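Local coordinates for protein predicted HD superfamily hydrolase (PDB 2PQ7) that binds a pair of iron(III) ions in an HD-type metal centre and is probably a hydrolase, its substrate not established, at residues A[24-33]-A[67-75]; A[57-67]-A[101-112]. All coordinates share one frame; numbering follows the deposited sequence. Where two conformers were deposited one is given.

Contact 1: A[24-33]-A[67-75]. With FE (Fe (III) ion), chain C; FE (Fe (III) ion), chain B; PO4 (phosphate ion), chain E; PO4 (phosphate ion), chain F.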
loop_
_atom_site.group_PDB
_atom_site.type_symbol
_atom_site.label_atom_id
_atom_site.label_comp_id
_atom_site.label_asym_id
_atom_site.label_seq_id
_atom_site.Cartn_x
_atom_site.Cartn_y
_atom_site.Cartn_z
ATOM N N ALA A 24 28.690 6.915 3.028
ATOM C CA ALA A 24 28.827 5.448 3.154
ATOM C C ALA A 24 27.894 4.672 2.264
ATOM O O ALA A 24 28.201 3.560 1.791
ATOM C CB ALA A 24 28.613 5.048 4.612
ATOM N N PHE A 25 26.687 5.215 2.099
ATOM C CA PHE A 25 25.639 4.568 1.319
ATOM C C PHE A 25 25.623 4.917 -0.172
ATOM O O PHE A 25 24.811 4.370 -0.909
ATOM C CB PHE A 25 24.244 4.825 1.919
ATOM C CG PHE A 25 23.934 3.958 3.099
ATOM C CD1 PHE A 25 24.281 4.336 4.385
ATOM C CD2 PHE A 25 23.311 2.750 2.901
ATOM C CE1 PHE A 25 23.958 3.531 5.490
ATOM C CE2 PHE A 25 23.038 1.890 3.975
ATOM C CZ PHE A 25 23.387 2.289 5.280
ATOM N N LYS A 26 26.523 5.790 -0.600
ATOM C CA LYS A 26 26.569 6.260 -1.987
ATOM C C LYS A 26 26.726 5.031 -2.845
ATOM O O LYS A 26 27.642 4.262 -2.624
ATOM C CB LYS A 26 27.741 7.228 -2.155
ATOM C CG LYS A 26 27.828 7.872 -3.522
ATOM C CD LYS A 26 28.652 9.171 -3.482
ATOM N N ASP A 27 25.825 4.811 -3.786
ATOM C CA ASP A 27 25.912 3.585 -4.628
ATOM C C ASP A 27 25.642 2.218 -3.931
ATOM O O ASP A 27 26.125 1.178 -4.379
ATOM C CB ASP A 27 27.262 3.517 -5.376
ATOM N N TYR A 28 24.919 2.226 -2.822
ATOM C CA TYR A 28 24.433 0.997 -2.220
ATOM C C TYR A 28 22.914 1.181 -2.269
ATOM O O TYR A 28 22.337 1.908 -1.451
ATOM C CB TYR A 28 24.899 0.840 -0.785
ATOM C CG TYR A 28 24.357 -0.408 -0.138
ATOM C CD1 TYR A 28 24.696 -1.655 -0.603
ATOM C CD2 TYR A 28 23.507 -0.335 0.953
ATOM C CE1 TYR A 28 24.208 -2.798 -0.002
ATOM C CE2 TYR A 28 23.037 -1.473 1.572
ATOM C CZ TYR A 28 23.391 -2.697 1.093
ATOM O OH TYR A 28 22.910 -3.811 1.690
ATOM N N ASP A 29 22.275 0.528 -3.232
ATOM C CA ASP A 29 20.841 0.754 -3.492
ATOM C C ASP A 29 19.905 -0.410 -3.191
ATOM O O ASP A 29 18.761 -0.399 -3.672
ATOM C CB ASP A 29 20.647 1.170 -4.970
ATOM N N ASP A 30 20.366 -1.409 -2.441
ATOM C CA ASP A 30 19.507 -2.521 -2.076
ATOM C C ASP A 30 18.310 -1.923 -1.329
ATOM O O ASP A 30 18.478 -1.356 -0.247
ATOM C CB ASP A 30 20.262 -3.525 -1.208
ATOM C CG ASP A 30 19.439 -4.735 -0.862
ATOM O OD1 ASP A 30 18.192 -4.660 -0.854
ATOM O OD2 ASP A 30 20.046 -5.775 -0.558
ATOM N N PRO A 31 17.086 -2.065 -1.899
ATOM C CA PRO A 31 15.893 -1.458 -1.299
ATOM C C PRO A 31 15.563 -1.992 0.088
ATOM O O PRO A 31 14.839 -1.335 0.840
ATOM C CB PRO A 31 14.782 -1.822 -2.289
ATOM C CG PRO A 31 15.265 -3.059 -2.940
ATOM C CD PRO A 31 16.731 -2.831 -3.110
ATOM N N ALA A 32 16.085 -3.173 0.406
ATOM C CA ALA A 32 15.902 -3.758 1.716
ATOM C C ALA A 32 16.849 -3.146 2.780
ATOM O O ALA A 32 16.631 -3.307 3.992
ATOM C CB ALA A 32 16.135 -5.260 1.621
ATOM N N HIS A 33 17.892 -2.440 2.345
ATOM C CA HIS A 33 18.898 -1.965 3.277
ATOM C C HIS A 33 19.478 -0.613 2.928
ATOM O O HIS A 33 20.554 -0.291 3.417
ATOM C CB HIS A 33 20.067 -2.951 3.283
ATOM C CG HIS A 33 19.676 -4.350 3.589
ATOM N ND1 HIS A 33 19.352 -4.763 4.862
ATOM C CD2 HIS A 33 19.567 -5.441 2.797
ATOM C CE1 HIS A 33 19.052 -6.050 4.841
ATOM N NE2 HIS A 33 19.169 -6.484 3.598
ATOM N N ASP A 67 23.647 0.903 10.818
ATOM C CA ASP A 67 23.850 0.150 9.588
ATOM C C ASP A 67 24.900 0.789 8.649
ATOM O O ASP A 67 24.904 0.466 7.445
ATOM C CB ASP A 67 22.525 0.016 8.869
ATOM C CG ASP A 67 21.624 -1.059 9.477
ATOM O OD1 ASP A 67 22.058 -2.003 10.198
ATOM O OD2 ASP A 67 20.393 -1.006 9.183
ATOM N N ILE A 68 25.800 1.625 9.201
ATOM C CA ILE A 68 26.753 2.327 8.356
ATOM C C ILE A 68 27.728 1.366 7.676
ATOM O O ILE A 68 28.220 1.661 6.595
ATOM C CB ILE A 68 27.457 3.469 9.088
ATOM C CG1 ILE A 68 27.986 4.511 8.063
ATOM C CG2 ILE A 68 28.578 2.967 10.023
ATOM C CD1 ILE A 68 28.715 5.665 8.670
ATOM N N LYS A 69 27.878 0.148 8.234
ATOM C CA LYS A 69 28.751 -0.832 7.643
ATOM C C LYS A 69 27.965 -1.890 6.864
ATOM O O LYS A 69 28.526 -2.936 6.465
ATOM C CB LYS A 69 29.699 -1.423 8.674
ATOM C CG LYS A 69 30.769 -0.485 9.133
ATOM C CD LYS A 69 31.869 -0.358 8.085
ATOM C CE LYS A 69 32.892 0.642 8.584
ATOM N NZ LYS A 69 34.055 0.693 7.675
ATOM N N ARG A 70 26.705 -1.624 6.592
ATOM C CA ARG A 70 25.925 -2.552 5.749
ATOM C C ARG A 70 26.504 -2.670 4.336
ATOM O O ARG A 70 26.632 -3.764 3.804
ATOM C CB ARG A 70 24.439 -2.177 5.670
ATOM C CG ARG A 70 23.559 -2.930 6.568
ATOM C CD ARG A 70 23.318 -4.301 6.019
ATOM N NE ARG A 70 22.397 -5.053 6.851
ATOM C CZ ARG A 70 22.099 -6.331 6.662
ATOM N NH1 ARG A 70 22.656 -7.007 5.673
ATOM N NH2 ARG A 70 21.250 -6.936 7.486
ATOM N N PRO A 71 26.804 -1.538 3.717
ATOM C CA PRO A 71 27.411 -1.658 2.397
ATOM C C PRO A 71 28.723 -2.450 2.443
ATOM O O PRO A 71 28.968 -3.299 1.588
ATOM C CB PRO A 71 27.654 -0.182 2.013
ATOM C CG PRO A 71 26.575 0.557 2.732
ATOM C CD PRO A 71 26.477 -0.138 4.057
ATOM N N HIS A 72 29.523 -2.245 3.500
ATOM C CA HIS A 72 30.752 -2.963 3.647
ATOM C C HIS A 72 30.500 -4.468 3.818
ATOM O O HIS A 72 31.256 -5.260 3.244
ATOM C CB HIS A 72 31.550 -2.366 4.796
ATOM C CG HIS A 72 32.813 -3.101 5.100
ATOM N ND1 HIS A 72 33.979 -2.891 4.392
ATOM C CD2 HIS A 72 33.094 -4.036 6.034
ATOM C CE1 HIS A 72 34.926 -3.675 4.882
ATOM N NE2 HIS A 72 34.415 -4.381 5.873
ATOM N N GLU A 73 29.435 -4.835 4.527
ATOM C CA GLU A 73 29.084 -6.264 4.693
ATOM C C GLU A 73 28.703 -6.875 3.332
ATOM O O GLU A 73 29.072 -8.004 3.052
ATOM C CB GLU A 73 27.923 -6.445 5.674
ATOM C CG GLU A 73 27.549 -7.904 5.850
ATOM C CD GLU A 73 26.503 -8.169 6.897
ATOM O OE1 GLU A 73 26.422 -7.450 7.878
ATOM O OE2 GLU A 73 25.773 -9.161 6.749
ATOM N N ALA A 74 27.974 -6.126 2.529
ATOM C CA ALA A 74 27.599 -6.593 1.206
ATOM C C ALA A 74 28.833 -6.906 0.366
ATOM O O ALA A 74 28.796 -7.838 -0.451
ATOM C CB ALA A 74 26.710 -5.563 0.517
ATOM N N LEU A 75 29.912 -6.142 0.538
ATOM C CA LEU A 75 31.137 -6.392 -0.222
ATOM C C LEU A 75 32.033 -7.493 0.353
ATOM O O LEU A 75 32.710 -8.221 -0.401
ATOM C CB LEU A 75 31.950 -5.111 -0.329
ATOM C CG LEU A 75 31.253 -3.942 -1.029
ATOM C CD1 LEU A 75 32.189 -2.757 -1.043
ATOM C CD2 LEU A 75 30.831 -4.260 -2.410
HETATM FE FE FE C . 18.729 -1.445 10.402
HETATM FE FE FE B . 21.393 -3.778 10.843
HETATM P P PO4 E . 19.260 -3.985 8.309
HETATM O O1 PO4 E . 18.665 -5.341 8.027
HETATM O O2 PO4 E . 19.493 -3.304 6.949
HETATM O O3 PO4 E . 20.610 -4.211 8.992
HETATM O O4 PO4 E . 18.217 -3.133 9.030
HETATM P P PO4 F . 19.656 -6.592 11.059
HETATM O O1 PO4 F . 19.930 -7.500 9.867
HETATM O O2 PO4 F . 18.416 -5.751 10.824
HETATM O O3 PO4 F . 20.846 -5.705 11.364
HETATM O O4 PO4 F . 19.416 -7.500 12.241
HETATM O O HOH W 1 24.679 -5.956 3.703
HETATM O O HOH W 2 19.636 -3.012 11.413
#

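Contact 2: A[57-67]-A[101-112]. With FE (Fe (III) ion), chain B; FE (Fe (III) ion), chain C.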
loop_
_atom_site.group_PDB
_atom_site.type_symbol
_atom_site.label_atom_id
_atom_site.label_comp_id
_atom_site.label_asym_id
_atom_site.label_seq_id
_atom_site.Cartn_x
_atom_site.Cartn_y
_atom_site.Cartn_z
ATOM N N GLN A 57 20.375 12.029 22.315
ATOM C CA GLN A 57 21.630 12.118 21.599
ATOM C C GLN A 57 22.169 10.704 21.290
ATOM O O GLN A 57 22.557 10.432 20.162
ATOM C CB GLN A 57 22.670 12.952 22.353
ATOM C CG GLN A 57 22.230 14.419 22.548
ATOM C CD GLN A 57 23.322 15.314 23.071
ATOM O OE1 GLN A 57 24.455 14.887 23.294
ATOM N NE2 GLN A 57 22.994 16.603 23.233
ATOM N N LYS A 58 22.223 9.880 22.330
ATOM C CA LYS A 58 22.682 8.487 22.144
ATOM C C LYS A 58 21.795 7.710 21.148
ATOM O O LYS A 58 22.316 7.079 20.281
ATOM C CB LYS A 58 22.727 7.748 23.491
ATOM C CG LYS A 58 23.857 8.147 24.438
ATOM C CD LYS A 58 23.750 7.459 25.835
ATOM C CE LYS A 58 24.851 7.899 26.777
ATOM N NZ LYS A 58 24.639 7.406 28.154
ATOM N N ALA A 59 20.483 7.846 21.284
ATOM C CA ALA A 59 19.530 7.137 20.451
ATOM C C ALA A 59 19.628 7.506 18.982
ATOM O O ALA A 59 19.695 6.660 18.116
ATOM C CB ALA A 59 18.155 7.346 21.007
ATOM N N ILE A 60 19.692 8.816 18.714
ATOM C CA ILE A 60 19.802 9.313 17.365
ATOM C C ILE A 60 21.090 8.900 16.674
ATOM O O ILE A 60 21.067 8.455 15.527
ATOM C CB ILE A 60 19.736 10.864 17.367
ATOM C CG1 ILE A 60 18.321 11.293 17.715
ATOM C CG2 ILE A 60 20.175 11.472 16.050
ATOM C CD1 ILE A 60 17.230 10.822 16.706
ATOM N N ILE A 61 22.199 9.105 17.385
ATOM C CA ILE A 61 23.514 8.778 16.846
ATOM C C ILE A 61 23.629 7.265 16.614
ATOM O O ILE A 61 24.100 6.850 15.556
ATOM C CB ILE A 61 24.644 9.395 17.671
ATOM C CG1 ILE A 61 24.581 10.951 17.495
ATOM C CG2 ILE A 61 25.988 8.875 17.249
ATOM C CD1 ILE A 61 25.533 11.675 18.373
ATOM N N ALA A 62 23.127 6.493 17.566
ATOM C CA ALA A 62 23.193 5.065 17.358
ATOM C C ALA A 62 22.356 4.636 16.130
ATOM O O ALA A 62 22.770 3.819 15.330
ATOM C CB ALA A 62 22.671 4.434 18.545
ATOM N N ALA A 63 21.159 5.195 15.982
ATOM C CA ALA A 63 20.337 4.921 14.812
ATOM C C ALA A 63 21.012 5.322 13.509
ATOM O O ALA A 63 20.961 4.598 12.532
ATOM C CB ALA A 63 19.017 5.643 14.931
ATOM N N LEU A 64 21.607 6.513 13.491
ATOM C CA LEU A 64 22.298 6.962 12.262
ATOM C C LEU A 64 23.452 6.051 11.867
ATOM O O LEU A 64 23.685 5.782 10.695
ATOM C CB LEU A 64 22.770 8.409 12.405
ATOM C CG LEU A 64 21.775 9.463 11.988
ATOM C CD1 LEU A 64 22.462 10.788 12.209
ATOM C CD2 LEU A 64 21.439 9.237 10.474
ATOM N N LEU A 65 24.192 5.584 12.874
ATOM C CA LEU A 65 25.363 4.756 12.611
ATOM C C LEU A 65 25.128 3.247 12.567
ATOM O O LEU A 65 25.997 2.517 12.096
ATOM C CB LEU A 65 26.435 5.020 13.656
ATOM C CG LEU A 65 27.039 6.414 13.567
ATOM C CD1 LEU A 65 27.970 6.635 14.757
ATOM C CD2 LEU A 65 27.726 6.661 12.263
ATOM N N HIS A 66 23.938 2.805 12.936
ATOM C CA HIS A 66 23.799 1.349 13.213
ATOM C C HIS A 66 24.041 0.455 12.001
ATOM O O HIS A 66 24.584 -0.604 12.148
ATOM C CB HIS A 66 22.480 1.011 13.886
ATOM C CG HIS A 66 21.329 0.842 12.953
ATOM N ND1 HIS A 66 20.730 1.889 12.302
ATOM C CD2 HIS A 66 20.654 -0.271 12.578
ATOM C CE1 HIS A 66 19.748 1.427 11.540
ATOM N NE2 HIS A 66 19.684 0.106 11.689
ATOM N N ASP A 67 23.647 0.903 10.818
ATOM C CA ASP A 67 23.850 0.150 9.588
ATOM C C ASP A 67 24.900 0.789 8.649
ATOM O O ASP A 67 24.904 0.466 7.445
ATOM C CB ASP A 67 22.525 0.016 8.869
ATOM C CG ASP A 67 21.624 -1.059 9.477
ATOM O OD1 ASP A 67 22.058 -2.003 10.198
ATOM O OD2 ASP A 67 20.393 -1.006 9.183
ATOM N N PHE A 101 29.749 7.736 26.758
ATOM C CA PHE A 101 28.796 7.935 25.688
ATOM C C PHE A 101 29.141 7.021 24.533
ATOM O O PHE A 101 28.277 6.319 23.947
ATOM C CB PHE A 101 28.855 9.407 25.204
ATOM C CG PHE A 101 27.872 9.752 24.142
ATOM C CD1 PHE A 101 28.095 9.431 22.831
ATOM C CD2 PHE A 101 26.740 10.495 24.460
ATOM C CE1 PHE A 101 27.185 9.787 21.824
ATOM C CE2 PHE A 101 25.866 10.852 23.482
ATOM C CZ PHE A 101 26.072 10.507 22.189
ATOM N N VAL A 102 30.395 7.112 24.104
ATOM C CA VAL A 102 30.861 6.305 22.973
ATOM C C VAL A 102 30.694 4.790 23.246
ATOM O O VAL A 102 30.262 4.046 22.351
ATOM C CB VAL A 102 32.323 6.650 22.618
ATOM C CG1 VAL A 102 32.841 5.751 21.551
ATOM C CG2 VAL A 102 32.472 8.154 22.246
ATOM N N ALA A 103 31.004 4.329 24.452
ATOM C CA ALA A 103 30.873 2.896 24.757
ATOM C C ALA A 103 29.421 2.478 24.653
ATOM O O ALA A 103 29.119 1.405 24.155
ATOM C CB ALA A 103 31.423 2.611 26.102
ATOM N N GLU A 104 28.511 3.294 25.108
ATOM C CA GLU A 104 27.103 2.912 25.083
ATOM C C GLU A 104 26.595 2.840 23.643
ATOM O O GLU A 104 25.850 1.935 23.263
ATOM C CB GLU A 104 26.197 3.843 25.940
ATOM C CG GLU A 104 24.711 3.461 25.850
ATOM C CD GLU A 104 23.845 4.011 26.965
ATOM O OE1 GLU A 104 24.402 4.437 27.992
ATOM O OE2 GLU A 104 22.589 3.980 26.832
ATOM N N VAL A 105 26.892 3.859 22.861
ATOM C CA VAL A 105 26.479 3.859 21.469
ATOM C C VAL A 105 27.075 2.675 20.722
ATOM O O VAL A 105 26.366 2.004 19.929
ATOM C CB VAL A 105 26.832 5.195 20.742
ATOM C CG1 VAL A 105 26.596 5.115 19.238
ATOM C CG2 VAL A 105 26.032 6.324 21.343
ATOM N N SER A 106 28.370 2.448 20.919
ATOM C CA SER A 106 29.039 1.350 20.243
ATOM C C SER A 106 28.412 -0.026 20.620
ATOM O O SER A 106 28.142 -0.821 19.713
ATOM C CB SER A 106 30.545 1.387 20.505
ATOM O OG SER A 106 31.122 2.591 20.004
ATOM N N LYS A 107 28.128 -0.253 21.905
ATOM C CA LYS A 107 27.561 -1.511 22.382
ATOM C C LYS A 107 26.174 -1.625 21.785
ATOM O O LYS A 107 25.722 -2.735 21.400
ATOM C CB LYS A 107 27.480 -1.498 23.904
ATOM C CG LYS A 107 26.968 -2.829 24.483
ATOM C CD LYS A 107 26.963 -2.832 26.071
ATOM N N ALA A 108 25.420 -0.542 21.697
ATOM C CA ALA A 108 24.089 -0.619 21.123
ATOM C C ALA A 108 24.138 -1.095 19.696
ATOM O O ALA A 108 23.333 -1.912 19.249
ATOM C CB ALA A 108 23.397 0.746 21.206
ATOM N N ILE A 109 25.073 -0.592 18.923
ATOM C CA ILE A 109 25.186 -0.999 17.538
ATOM C C ILE A 109 25.619 -2.449 17.467
ATOM O O ILE A 109 25.149 -3.243 16.655
ATOM C CB ILE A 109 26.194 -0.094 16.801
ATOM C CG1 ILE A 109 25.638 1.354 16.748
ATOM C CG2 ILE A 109 26.549 -0.649 15.382
ATOM C CD1 ILE A 109 26.655 2.395 16.261
ATOM N N ARG A 110 26.553 -2.794 18.329
ATOM C CA ARG A 110 27.075 -4.152 18.339
ATOM C C ARG A 110 26.001 -5.181 18.599
ATOM O O ARG A 110 26.068 -6.306 18.068
ATOM C CB ARG A 110 28.157 -4.273 19.391
ATOM C CG ARG A 110 28.906 -5.601 19.395
ATOM C CD ARG A 110 29.973 -5.599 20.458
ATOM N NE ARG A 110 30.957 -4.554 20.215
ATOM C CZ ARG A 110 32.111 -4.703 19.566
ATOM N NH1 ARG A 110 32.486 -5.892 19.071
ATOM N NH2 ARG A 110 32.908 -3.630 19.423
ATOM N N SER A 111 25.009 -4.811 19.403
ATOM C CA SER A 111 23.935 -5.721 19.826
ATOM C C SER A 111 22.667 -5.712 18.983
ATOM O O SER A 111 21.744 -6.498 19.233
ATOM C CB SER A 111 23.511 -5.363 21.259
ATOM O OG SER A 111 24.620 -5.308 22.122
ATOM N N HIS A 112 22.579 -4.831 17.990
ATOM C CA HIS A 112 21.307 -4.606 17.324
ATOM C C HIS A 112 20.642 -5.703 16.500
ATOM O O HIS A 112 19.439 -5.637 16.318
ATOM C CB HIS A 112 21.312 -3.274 16.540
ATOM C CG HIS A 112 21.813 -3.376 15.123
ATOM N ND1 HIS A 112 23.129 -3.177 14.770
ATOM C CD2 HIS A 112 21.140 -3.593 13.967
ATOM C CE1 HIS A 112 23.247 -3.304 13.457
ATOM N NE2 HIS A 112 22.048 -3.549 12.940
HETATM FE FE FE B . 21.393 -3.778 10.843
HETATM FE FE FE C . 18.729 -1.445 10.402
HETATM O O HOH W 2 19.636 -3.012 11.413
#

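Contact 1: A[24-33]-A[67-75]
Pro71, in the first turn of helix 70-76, sits in the angle between the Phe25 and Tyr28 rings. Its CA lies over the middle of the Tyr28 ring, 4.0 Å from the centroid, a CH-pi contact almost along the ring normal. Its CG lies over a face of Phe25, offset toward the rim, 4.2 Å from that centroid. Tyr28 reaches the proline because its CG is anti to the backbone N (chi1 178°), which also carries CE1 to Ala74 CB. Beside this, Ala24 CB packs on Ile68 CG1 at 3.5 Å.

At the other end the guanidinium of Arg70 lies flat on the His33 ring, the planes 27° apart and the centres separated by 4.0 Å. The stacked pair shares a phosphate: His33 ND1 donates a nearly straight bond to O2 of the chain E ion (2.6 Å), while Arg70 NE reaches its O3 at 2.9 Å. That O3 is also a ligand of one iron, and Asp67 bridges both metals, OD1 to one and OD2 to the other. The phosphate probably came from the crystallisation liquor, yet its grip by two irons, a histidine and an arginine is consistent with a pocket suited to a phosphoryl group.

Contact 2: A[57-67]-A[101-112]
Ile109 packs where the backbones come nearest, CD1 against Leu65 CB at 3.7 Å and CG2 near His66 O. One turn earlier Val105 turns CG1 onto CA and CB of Ala62, all of them buried; the axes of 57-65 and 101-111 come within 9.3 Å and cross at -45°.

Following this packing to the C-terminal ends of helices 56-65 and 99-111 leads to the metal centre. His66 points the CD2 edge of its ring at a face of His112, a T-shaped pair with planes at 82°. Both histidines hold CG between backbone N and carbonyl carbon (chi1 84° in His66, similar in His112), which turns each ring back along the chain. ND1 then fixes its rotation by donating to a carbonyl three residues back, Ala63 O for His66 and Ile109 O for His112 (2.8 Å), and NE2 is thereby turned to its own iron. His66 and Asp67 are the HD doublet that names the HD-domain fold; His37 and Asp132 complete the site of the His66 iron, and His80 joins His112 on the other.

The opposite end is less buried. Lys58 runs its extended chain across Phe101, CG over the ring face at 3.9 Å from the centroid, with Ile61 CD1 and Gln57 CB at the ring edge. NZ then forms a salt bridge with Glu104 OE1 (3.0 Å), approaching from above the carboxylate plane, while OE2 bonds to Thr124. A methionine in place of Lys58 would probably leave Glu104 OE1 without its charged mate, even if some cover over Phe101 remained.

In the fold
From the N terminus, helix 14-25 runs into the 24-33 segment, and the chain then passes through helices 35-52 and 56-65 before contact 1 closes the first loop, bringing 67-75 back against 24-33. Contact 2 starts within that loop at 57-67 and ends beyond it: the chain goes on through helices 70-76 and 80-91 to 99-111, which returns to helix 56-65. The two loops therefore cross, and their segments share Asp67. Their centres are about 17 Å apart, yet both touch the two irons. Contact 1 ties the N-terminal part to helix 70-76, contact 2 joins two helices of the HD core, and the di-iron centre lies where they meet.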